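Local coordinates for putative nucleic acid-binding lipoprotein (Klebsiella pneumoniae subsp. pneumoniae MGH 78578, PDB 3F1Z) that is of unknown function but, as a putative lipoprotein built on an OB-fold, may bind nucleic acid, at residues P16-V21 with N128-K133; V59-K64 with F73-R78; T84-T89 with S121-L126. One frame throughout, in Å; residues are numbered along the deposited sequence.

Contact 1: residues P16-V21 with N128-K133; sequences PGDDAV and NPKVVK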
loop_
_atom_site.group_PDB
_atom_site.type_symbol
_atom_site.label_atom_id
_atom_site.label_comp_id
_atom_site.label_asym_id
_atom_site.label_seq_id
_atom_site.Cartn_x
_atom_site.Cartn_y
_atom_site.Cartn_z
ATOM N N PRO A 16 3.111 -8.330 -10.789
ATOM C CA PRO A 16 4.086 -9.396 -10.541
ATOM C C PRO A 16 3.438 -10.676 -9.980
ATOM O O PRO A 16 2.566 -10.591 -9.088
ATOM C CB PRO A 16 5.050 -8.764 -9.512
ATOM C CG PRO A 16 4.638 -7.333 -9.395
ATOM C CD PRO A 16 3.200 -7.298 -9.745
ATOM N N GLY A 17 3.867 -11.829 -10.516
ATOM C CA GLY A 17 3.390 -13.152 -10.094
ATOM C C GLY A 17 4.106 -13.655 -8.846
ATOM O O GLY A 17 5.057 -13.043 -8.380
ATOM N N ASP A 18 3.669 -14.798 -8.330
ATOM C CA ASP A 18 4.196 -15.350 -7.066
ATOM C C ASP A 18 5.718 -15.430 -6.885
ATOM O O ASP A 18 6.238 -14.981 -5.867
ATOM C CB ASP A 18 3.555 -16.718 -6.770
ATOM C CG ASP A 18 2.114 -16.596 -6.271
ATOM O OD1 ASP A 18 1.486 -15.518 -6.430
ATOM O OD2 ASP A 18 1.608 -17.591 -5.710
ATOM N N ASP A 19 6.440 -15.997 -7.838
ATOM C CA ASP A 19 7.894 -16.102 -7.668
ATOM C C ASP A 19 8.595 -14.729 -7.742
ATOM O O ASP A 19 9.605 -14.531 -7.073
ATOM C CB ASP A 19 8.528 -17.180 -8.593
ATOM C CG ASP A 19 8.147 -17.016 -10.066
ATOM O OD1 ASP A 19 7.331 -16.100 -10.385
ATOM O OD2 ASP A 19 8.660 -17.819 -10.889
ATOM N N ALA A 20 8.066 -13.791 -8.526
ATOM C CA ALA A 20 8.617 -12.429 -8.567
ATOM C C ALA A 20 8.407 -11.749 -7.205
ATOM O O ALA A 20 9.248 -10.994 -6.738
ATOM C CB ALA A 20 7.960 -11.601 -9.675
ATOM N N VAL A 21 7.268 -12.036 -6.587
ATOM C CA VAL A 21 6.904 -11.492 -5.283
ATOM C C VAL A 21 7.806 -12.036 -4.171
ATOM O O VAL A 21 8.311 -11.265 -3.344
ATOM C CB VAL A 21 5.429 -11.791 -4.960
ATOM C CG1 VAL A 21 5.185 -11.791 -3.457
ATOM C CG2 VAL A 21 4.502 -10.824 -5.729
ATOM N N ASN A 128 -3.196 -1.000 -7.483
ATOM C CA ASN A 128 -3.190 -2.415 -7.983
ATOM C C ASN A 128 -2.588 -3.415 -7.012
ATOM O O ASN A 128 -1.789 -4.227 -7.374
ATOM C CB ASN A 128 -2.490 -2.504 -9.314
ATOM C CG ASN A 128 -3.152 -1.633 -10.351
ATOM O OD1 ASN A 128 -4.380 -1.719 -10.575
ATOM N ND2 ASN A 128 -2.352 -0.768 -11.007
ATOM N N PRO A 129 -2.990 -3.345 -5.755
ATOM C CA PRO A 129 -2.302 -4.143 -4.790
ATOM C C PRO A 129 -2.621 -5.582 -4.786
ATOM O O PRO A 129 -3.666 -5.985 -5.293
ATOM C CB PRO A 129 -2.729 -3.532 -3.446
ATOM C CG PRO A 129 -3.619 -2.434 -3.757
ATOM C CD PRO A 129 -4.034 -2.514 -5.153
ATOM N N LYS A 130 -1.759 -6.339 -4.120
ATOM C CA LYS A 130 -1.922 -7.793 -4.002
ATOM C C LYS A 130 -1.495 -8.210 -2.592
ATOM O O LYS A 130 -0.368 -7.916 -2.162
ATOM C CB LYS A 130 -1.070 -8.493 -5.063
ATOM C CG LYS A 130 -1.254 -9.989 -5.170
ATOM C CD LYS A 130 -0.090 -10.646 -6.035
ATOM C CE LYS A 130 -0.240 -12.159 -6.337
ATOM N NZ LYS A 130 0.935 -12.611 -7.284
ATOM N N VAL A 131 -2.404 -8.834 -1.849
ATOM C CA VAL A 131 -2.050 -9.276 -0.518
ATOM C C VAL A 131 -1.208 -10.543 -0.628
ATOM O O VAL A 131 -1.622 -11.502 -1.249
ATOM C CB VAL A 131 -3.277 -9.518 0.374
ATOM C CG1 VAL A 131 -2.835 -10.201 1.725
ATOM C CG2 VAL A 131 -4.031 -8.194 0.625
ATOM N N VAL A 132 -0.017 -10.520 -0.044
ATOM C CA VAL A 132 0.926 -11.632 -0.117
ATOM C C VAL A 132 0.654 -12.589 1.016
ATOM O O VAL A 132 0.412 -13.770 0.781
ATOM C CB VAL A 132 2.371 -11.130 -0.003
ATOM C CG1 VAL A 132 3.340 -12.309 0.009
ATOM C CG2 VAL A 132 2.672 -10.140 -1.135
ATOM N N LYS A 133 0.701 -12.076 2.242
ATOM C CA LYS A 133 0.360 -12.841 3.462
ATOM C C LYS A 133 -0.036 -11.902 4.627
ATOM O O LYS A 133 -0.161 -10.674 4.456
ATOM C CB LYS A 133 1.520 -13.756 3.903
ATOM C CG LYS A 133 2.744 -12.995 4.365
ATOM C CD LYS A 133 3.973 -13.893 4.468
ATOM C CE LYS A 133 5.200 -13.034 4.833
ATOM N NZ LYS A 133 6.397 -13.580 4.191
ATOM O OXT LYS A 133 -0.237 -12.385 5.768
#

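Contact 2: residues V59-K64 with F73-R78; sequences VDIRRK and FIVTMR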
loop_
_atom_site.group_PDB
_atom_site.type_symbol
_atom_site.label_atom_id
_atom_site.label_comp_id
_atom_site.label_asym_id
_atom_site.label_seq_id
_atom_site.Cartn_x
_atom_site.Cartn_y
_atom_site.Cartn_z
ATOM N N VAL A 59 -4.753 -1.002 10.143
ATOM C CA VAL A 59 -5.514 -0.239 11.116
ATOM C C VAL A 59 -6.863 0.258 10.579
ATOM O O VAL A 59 -7.673 0.799 11.339
ATOM C CB VAL A 59 -4.716 0.972 11.658
ATOM C CG1 VAL A 59 -3.546 0.467 12.491
ATOM C CG2 VAL A 59 -4.256 1.841 10.538
ATOM N N ASP A 60 -7.106 0.117 9.283
ATOM C CA ASP A 60 -8.408 0.465 8.767
ATOM C C ASP A 60 -8.603 -0.195 7.421
ATOM O O ASP A 60 -7.690 -0.244 6.609
ATOM C CB ASP A 60 -8.585 1.969 8.652
ATOM C CG ASP A 60 -10.016 2.362 8.291
ATOM O OD1 ASP A 60 -10.899 2.215 9.175
ATOM O OD2 ASP A 60 -10.255 2.825 7.123
ATOM N N ILE A 61 -9.822 -0.689 7.210
ATOM C CA ILE A 61 -10.266 -1.315 5.980
ATOM C C ILE A 61 -11.644 -0.699 5.743
ATOM O O ILE A 61 -12.472 -0.688 6.655
ATOM C CB ILE A 61 -10.456 -2.814 6.146
ATOM C CG1 ILE A 61 -9.127 -3.499 6.518
ATOM C CG2 ILE A 61 -11.069 -3.371 4.878
ATOM C CD1 ILE A 61 -9.278 -4.849 7.160
ATOM N N ARG A 62 -11.928 -0.260 4.526
ATOM C CA ARG A 62 -13.136 0.468 4.303
ATOM C C ARG A 62 -13.569 0.347 2.867
ATOM O O ARG A 62 -12.747 0.472 1.969
ATOM C CB ARG A 62 -12.732 1.889 4.535
ATOM C CG ARG A 62 -13.756 2.832 4.699
ATOM C CD ARG A 62 -13.137 4.124 5.116
ATOM N NE ARG A 62 -12.710 4.049 6.503
ATOM C CZ ARG A 62 -13.352 4.582 7.525
ATOM N NH1 ARG A 62 -14.477 5.215 7.360
ATOM N NH2 ARG A 62 -12.854 4.457 8.725
ATOM N N ARG A 63 -14.842 0.066 2.648
ATOM C CA ARG A 63 -15.390 0.019 1.319
ATOM C C ARG A 63 -15.909 1.424 1.019
ATOM O O ARG A 63 -16.520 2.078 1.894
ATOM C CB ARG A 63 -16.504 -0.993 1.254
ATOM C CG ARG A 63 -17.235 -1.025 -0.057
ATOM C CD ARG A 63 -18.081 -2.248 -0.131
ATOM N NE ARG A 63 -18.969 -2.249 -1.297
ATOM C CZ ARG A 63 -19.370 -3.351 -1.922
ATOM N NH1 ARG A 63 -18.916 -4.533 -1.569
ATOM N NH2 ARG A 63 -20.169 -3.273 -2.953
ATOM N N LYS A 64 -15.650 1.888 -0.208
ATOM C CA LYS A 64 -15.997 3.227 -0.606
ATOM C C LYS A 64 -16.722 3.302 -1.944
ATOM O O LYS A 64 -16.459 2.500 -2.837
ATOM C CB LYS A 64 -14.731 4.106 -0.611
ATOM C CG LYS A 64 -14.278 4.484 0.842
ATOM C CD LYS A 64 -13.587 5.833 0.903
ATOM C CE LYS A 64 -14.065 6.706 2.088
ATOM N NZ LYS A 64 -15.379 7.506 1.943
ATOM N N PHE A 73 -11.904 -0.104 -2.282
ATOM C CA PHE A 73 -11.585 -0.230 -0.888
ATOM C C PHE A 73 -10.301 0.483 -0.593
ATOM O O PHE A 73 -9.400 0.427 -1.397
ATOM C CB PHE A 73 -11.324 -1.677 -0.553
ATOM C CG PHE A 73 -12.437 -2.615 -0.872
ATOM C CD1 PHE A 73 -12.490 -3.257 -2.071
ATOM C CD2 PHE A 73 -13.386 -2.922 0.075
ATOM C CE1 PHE A 73 -13.527 -4.166 -2.352
ATOM C CE2 PHE A 73 -14.413 -3.818 -0.184
ATOM C CZ PHE A 73 -14.479 -4.435 -1.409
ATOM N N ILE A 74 -10.212 1.136 0.560
ATOM C CA ILE A 74 -8.976 1.717 1.062
ATOM C C ILE A 74 -8.554 0.859 2.285
ATOM O O ILE A 74 -9.357 0.616 3.215
ATOM C CB ILE A 74 -9.167 3.168 1.530
ATOM C CG1 ILE A 74 -9.505 4.062 0.368
ATOM C CG2 ILE A 74 -7.866 3.748 2.012
ATOM C CD1 ILE A 74 -8.338 4.181 -0.705
ATOM N N VAL A 75 -7.298 0.416 2.271
ATOM C CA VAL A 75 -6.677 -0.343 3.364
ATOM C C VAL A 75 -5.531 0.525 3.879
ATOM O O VAL A 75 -4.709 1.000 3.099
ATOM C CB VAL A 75 -6.163 -1.673 2.879
ATOM C CG1 VAL A 75 -5.272 -2.321 3.924
ATOM C CG2 VAL A 75 -7.344 -2.583 2.553
ATOM N N THR A 76 -5.536 0.802 5.182
ATOM C CA THR A 76 -4.552 1.678 5.801
ATOM C C THR A 76 -3.672 0.844 6.712
ATOM O O THR A 76 -4.175 0.035 7.496
ATOM C CB THR A 76 -5.214 2.783 6.638
ATOM O OG1 THR A 76 -6.195 3.432 5.851
ATOM C CG2 THR A 76 -4.206 3.822 7.126
HETATM N N MSE A 77 -2.369 1.121 6.669
HETATM C CA MSE A 77 -1.367 0.318 7.352
HETATM C C MSE A 77 -0.455 1.201 8.164
HETATM O O MSE A 77 -0.040 2.258 7.672
HETATM C CB MSE A 77 -0.546 -0.408 6.274
HETATM C CG MSE A 77 0.462 -1.379 6.792
HETATM SE SE MSE A 77 1.680 -2.039 5.409
HETATM C CE MSE A 77 0.641 -3.597 4.823
ATOM N N ARG A 78 -0.140 0.791 9.398
ATOM C CA ARG A 78 0.853 1.525 10.189
ATOM C C ARG A 78 2.124 0.681 10.340
ATOM O O ARG A 78 2.078 -0.542 10.181
ATOM C CB ARG A 78 0.326 1.848 11.576
ATOM C CG ARG A 78 0.107 0.642 12.485
ATOM C CD ARG A 78 0.017 1.120 13.933
ATOM N NE ARG A 78 -0.408 0.079 14.852
ATOM C CZ ARG A 78 0.384 -0.852 15.364
ATOM N NH1 ARG A 78 1.683 -0.908 15.051
ATOM N NH2 ARG A 78 -0.133 -1.753 16.194
HETATM O O HOH W 1 -8.619 2.521 5.196
#

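Contact 3: residues T84-T89 with S121-L126; sequences TDKRLT and STIPTL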
loop_
_atom_site.group_PDB
_atom_site.type_symbol
_atom_site.label_atom_id
_atom_site.label_comp_id
_atom_site.label_asym_id
_atom_site.label_seq_id
_atom_site.Cartn_x
_atom_site.Cartn_y
_atom_site.Cartn_z
ATOM N N THR A 84 7.412 4.923 12.738
ATOM C CA THR A 84 6.927 6.213 12.206
ATOM C C THR A 84 5.456 6.257 12.563
ATOM O O THR A 84 4.839 5.212 12.733
ATOM C CB THR A 84 7.052 6.395 10.682
ATOM O OG1 THR A 84 6.465 7.648 10.315
ATOM C CG2 THR A 84 6.324 5.298 9.904
ATOM N N ASP A 85 4.891 7.448 12.694
ATOM C CA ASP A 85 3.454 7.582 12.974
ATOM C C ASP A 85 2.640 7.771 11.693
ATOM O O ASP A 85 1.419 7.800 11.719
ATOM C CB ASP A 85 3.161 8.689 14.018
ATOM C CG ASP A 85 3.962 10.007 13.795
ATOM O OD1 ASP A 85 4.247 10.389 12.623
ATOM O OD2 ASP A 85 4.277 10.676 14.837
ATOM N N LYS A 86 3.325 7.858 10.562
ATOM C CA LYS A 86 2.665 8.030 9.304
ATOM C C LYS A 86 2.067 6.713 8.822
ATOM O O LYS A 86 2.659 5.654 9.003
ATOM C CB LYS A 86 3.642 8.583 8.264
ATOM C CG LYS A 86 4.087 10.008 8.554
ATOM C CD LYS A 86 5.020 10.564 7.448
ATOM C CE LYS A 86 5.511 11.976 7.837
ATOM N NZ LYS A 86 6.571 12.504 6.920
ATOM N N ARG A 87 0.901 6.786 8.189
ATOM C CA ARG A 87 0.240 5.611 7.679
ATOM C C ARG A 87 0.403 5.477 6.173
ATOM O O ARG A 87 0.553 6.479 5.447
ATOM C CB ARG A 87 -1.247 5.680 7.971
ATOM C CG ARG A 87 -1.669 5.984 9.406
ATOM C CD ARG A 87 -0.836 5.280 10.466
ATOM N NE ARG A 87 -1.605 5.066 11.700
ATOM C CZ ARG A 87 -1.103 5.004 12.924
ATOM N NH1 ARG A 87 0.188 5.224 13.144
ATOM N NH2 ARG A 87 -1.919 4.773 13.939
ATOM N N LEU A 88 0.351 4.240 5.690
ATOM C CA LEU A 88 0.425 3.988 4.267
ATOM C C LEU A 88 -0.956 3.450 3.866
ATOM O O LEU A 88 -1.524 2.623 4.603
ATOM C CB LEU A 88 1.508 2.965 4.015
ATOM C CG LEU A 88 1.714 2.473 2.587
ATOM C CD1 LEU A 88 2.154 3.600 1.675
ATOM C CD2 LEU A 88 2.714 1.322 2.616
ATOM N N THR A 89 -1.501 3.905 2.739
ATOM C CA THR A 89 -2.790 3.416 2.292
ATOM C C THR A 89 -2.611 2.714 0.958
ATOM O O THR A 89 -1.681 3.027 0.208
ATOM C CB THR A 89 -3.794 4.541 2.065
ATOM O OG1 THR A 89 -3.188 5.480 1.130
ATOM C CG2 THR A 89 -4.165 5.257 3.389
ATOM N N SER A 121 -0.560 15.448 -1.776
ATOM C CA SER A 121 -0.273 14.527 -0.728
ATOM C C SER A 121 1.239 14.380 -0.613
ATOM O O SER A 121 1.971 14.816 -1.515
ATOM C CB SER A 121 -0.930 13.191 -1.052
ATOM O OG SER A 121 -0.650 12.352 0.015
ATOM N N THR A 122 1.686 13.847 0.525
ATOM C CA THR A 122 3.106 13.586 0.766
ATOM C C THR A 122 3.346 12.089 0.904
ATOM O O THR A 122 4.469 11.621 0.866
ATOM C CB THR A 122 3.614 14.293 2.006
ATOM O OG1 THR A 122 2.911 13.812 3.149
ATOM C CG2 THR A 122 3.416 15.793 1.897
ATOM N N ILE A 123 2.272 11.329 1.031
ATOM C CA ILE A 123 2.360 9.871 1.146
ATOM C C ILE A 123 1.627 9.238 -0.019
ATOM O O ILE A 123 0.541 9.671 -0.407
ATOM C CB ILE A 123 1.778 9.390 2.496
ATOM C CG1 ILE A 123 2.626 9.985 3.622
ATOM C CG2 ILE A 123 1.825 7.901 2.571
ATOM C CD1 ILE A 123 1.965 9.903 4.983
ATOM N N PRO A 124 2.248 8.258 -0.633
ATOM C CA PRO A 124 1.571 7.574 -1.724
ATOM C C PRO A 124 0.462 6.648 -1.275
ATOM O O PRO A 124 0.517 6.109 -0.189
ATOM C CB PRO A 124 2.678 6.712 -2.339
ATOM C CG PRO A 124 3.655 6.556 -1.342
ATOM C CD PRO A 124 3.591 7.722 -0.406
ATOM N N THR A 125 -0.554 6.526 -2.106
ATOM C CA THR A 125 -1.582 5.513 -1.962
ATOM C C THR A 125 -1.185 4.483 -3.018
ATOM O O THR A 125 -1.185 4.778 -4.221
ATOM C CB THR A 125 -2.996 6.060 -2.213
ATOM O OG1 THR A 125 -3.285 7.052 -1.222
ATOM C CG2 THR A 125 -4.009 4.927 -2.084
ATOM N N LEU A 126 -0.768 3.313 -2.560
ATOM C CA LEU A 126 -0.332 2.251 -3.444
ATOM C C LEU A 126 -1.546 1.687 -4.213
ATOM O O LEU A 126 -2.629 1.516 -3.638
ATOM C CB LEU A 126 0.435 1.172 -2.674
ATOM C CG LEU A 126 1.792 1.656 -2.148
ATOM C CD1 LEU A 126 2.548 0.542 -1.429
ATOM C CD2 LEU A 126 2.626 2.187 -3.286
#

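Contact 1: residues P16-V21 with N128-K133
At the start of the short N-terminal helix 18-22, Lys130 from the last strand of the OB-fold reaches across to the turn where Pro16, Gly17 and Asp18 lead into the helix, Gly17 sitting at its N-cap. The lysine chain is fully extended, with CG anti to the backbone N (chi1 -173°), and its ammonium group ends between two oxygens. Lys130 NZ donates to Pro16 O at 3.2 Å, in the carbonyl plane and on a lone pair. It also forms a salt bridge with Asp18 OD1 at 3.1 Å, almost in line with the CG-OD1 bond, while the two side chains cross at about a right angle. Beside this polar grip, Val21 CG1 lies 3.8 Å from Val132 CG2, the two valines passing one another antiparallel. Both valines also rest on Val112 of strand 108-114, which pairs with strand 129-131, and Val132 and Lys133 form a classic beta bulge facing Thr110. One ammonium group thus ties a main-chain carbonyl and a carboxylate of the N-terminal segment to the C-terminal strand, and Asp18 probably offsets much of its positive charge at this surface contact.

Contact 2: residues V59-K64 with F73-R78
Segments 59-64 and 73-78, parts of strands 51-65 and 71-78, run antiparallel, their axes 4.7 Å apart at closest approach and 177° apart in direction, as the two arms of a beta hairpin in the OB-fold sheet. Val59 and Asp60 both face Thr76 in a classic beta bulge: Val59 N donates to Thr76 O at 2.9 Å, whereas the bond from Asp60 N to the same oxygen is weak. Thr76 N answers to Asp60 O at 2.8 Å, and Asp60 with Thr76 and Arg62 with Ile74 are the hydrogen-bonded pairs. On the face of Ile61 and Val75, Arg63 CB, CG and CD run past the CE2 side of the Phe73 ring at a slant, CB 3.8 Å from CE2; the guanidinium plane stands 81° from the ring plane, and that group makes a cation-pi contact with Tyr71. At the bulge, Val59 CG1 packs 3.7 Å from Arg78 CG. On the other face a water hydrogen-bonds with Thr76 OG1 and lies near Asp60 OD2, with only a weak bond to Ile74 O. The Arg62 chain turns at chi3 (-74°), bringing NE back to Asp60 of its own strand, whose carboxylate it grips side-on with two nitrogens. Arg62 NE meets the syn lone pair of Asp60 OD2 at 2.8 Å, in the guanidinium plane, while NH2 reaches OD1 at 3.0 Å from a tilted position.

Contact 3: residues T84-T89 with S121-L126
Thr89 and Leu126 meet at the parallel junction of strands 88-93 and 125-127, and the loops leading into both strands pack together just ahead of it. Leu126 N donates to Thr89 O at 2.9 Å, with Thr125 CA making a CA-H...O contact to the same oxygen. The two threonines add a side-chain link: Thr89 OG1 and Thr125 OG1 are hydrogen-bonded at 2.8 Å, and either could be the donor. Thr89 OG1 stands between its own backbone N and carbonyl carbon (chi1 55°), turned to the other threonine. Further back, Ile123 lies against the Arg87 carbonyl and the Lys86 side chain, its CG2 3.5 Å from Arg87 O and its CD1 3.9 Å from Lys86 CB. Leu88 divides its two methyls: CD1 touches Pro124 O at 3.5 Å, and CD2 meets Leu126 CD1 at 4.1 Å. Helix 29-38 adjoins this apolar patch through Phe32, Leu33 and Phe36, and Lys86 NZ is hydrogen-bonded to Thr37 OG1 of that helix. Thr84 OG1 accepts from Lys86 N in an ST turn ahead of the strand. Parallel pairing of the third and fifth barrel strands, here 88-93 and 125-127, is what closes an OB-fold barrel.

All three contacts reach the same curled sheet. Contacts 2 and 3 have centres about 12 Å apart and touch directly: strands 71-78 and 88-93 are neighbours, with a probable hydrogen bond from Met77 N to Leu88 O at 2.7 Å, and Thr76 CG2 packs on Arg87 CB at 3.6 Å. Contact 1 lies farther off, its centre about 18 Å from that of contact 2 and about 20 Å from that of contact 3, on the opposite side of the chain's centre from contact 3. Strand 125-127 in contact 3 is followed by strand 129-131 in contact 1, with the chain turning a corner at Asn128 between them. The segments of contact 1 bracket the other two in sequence.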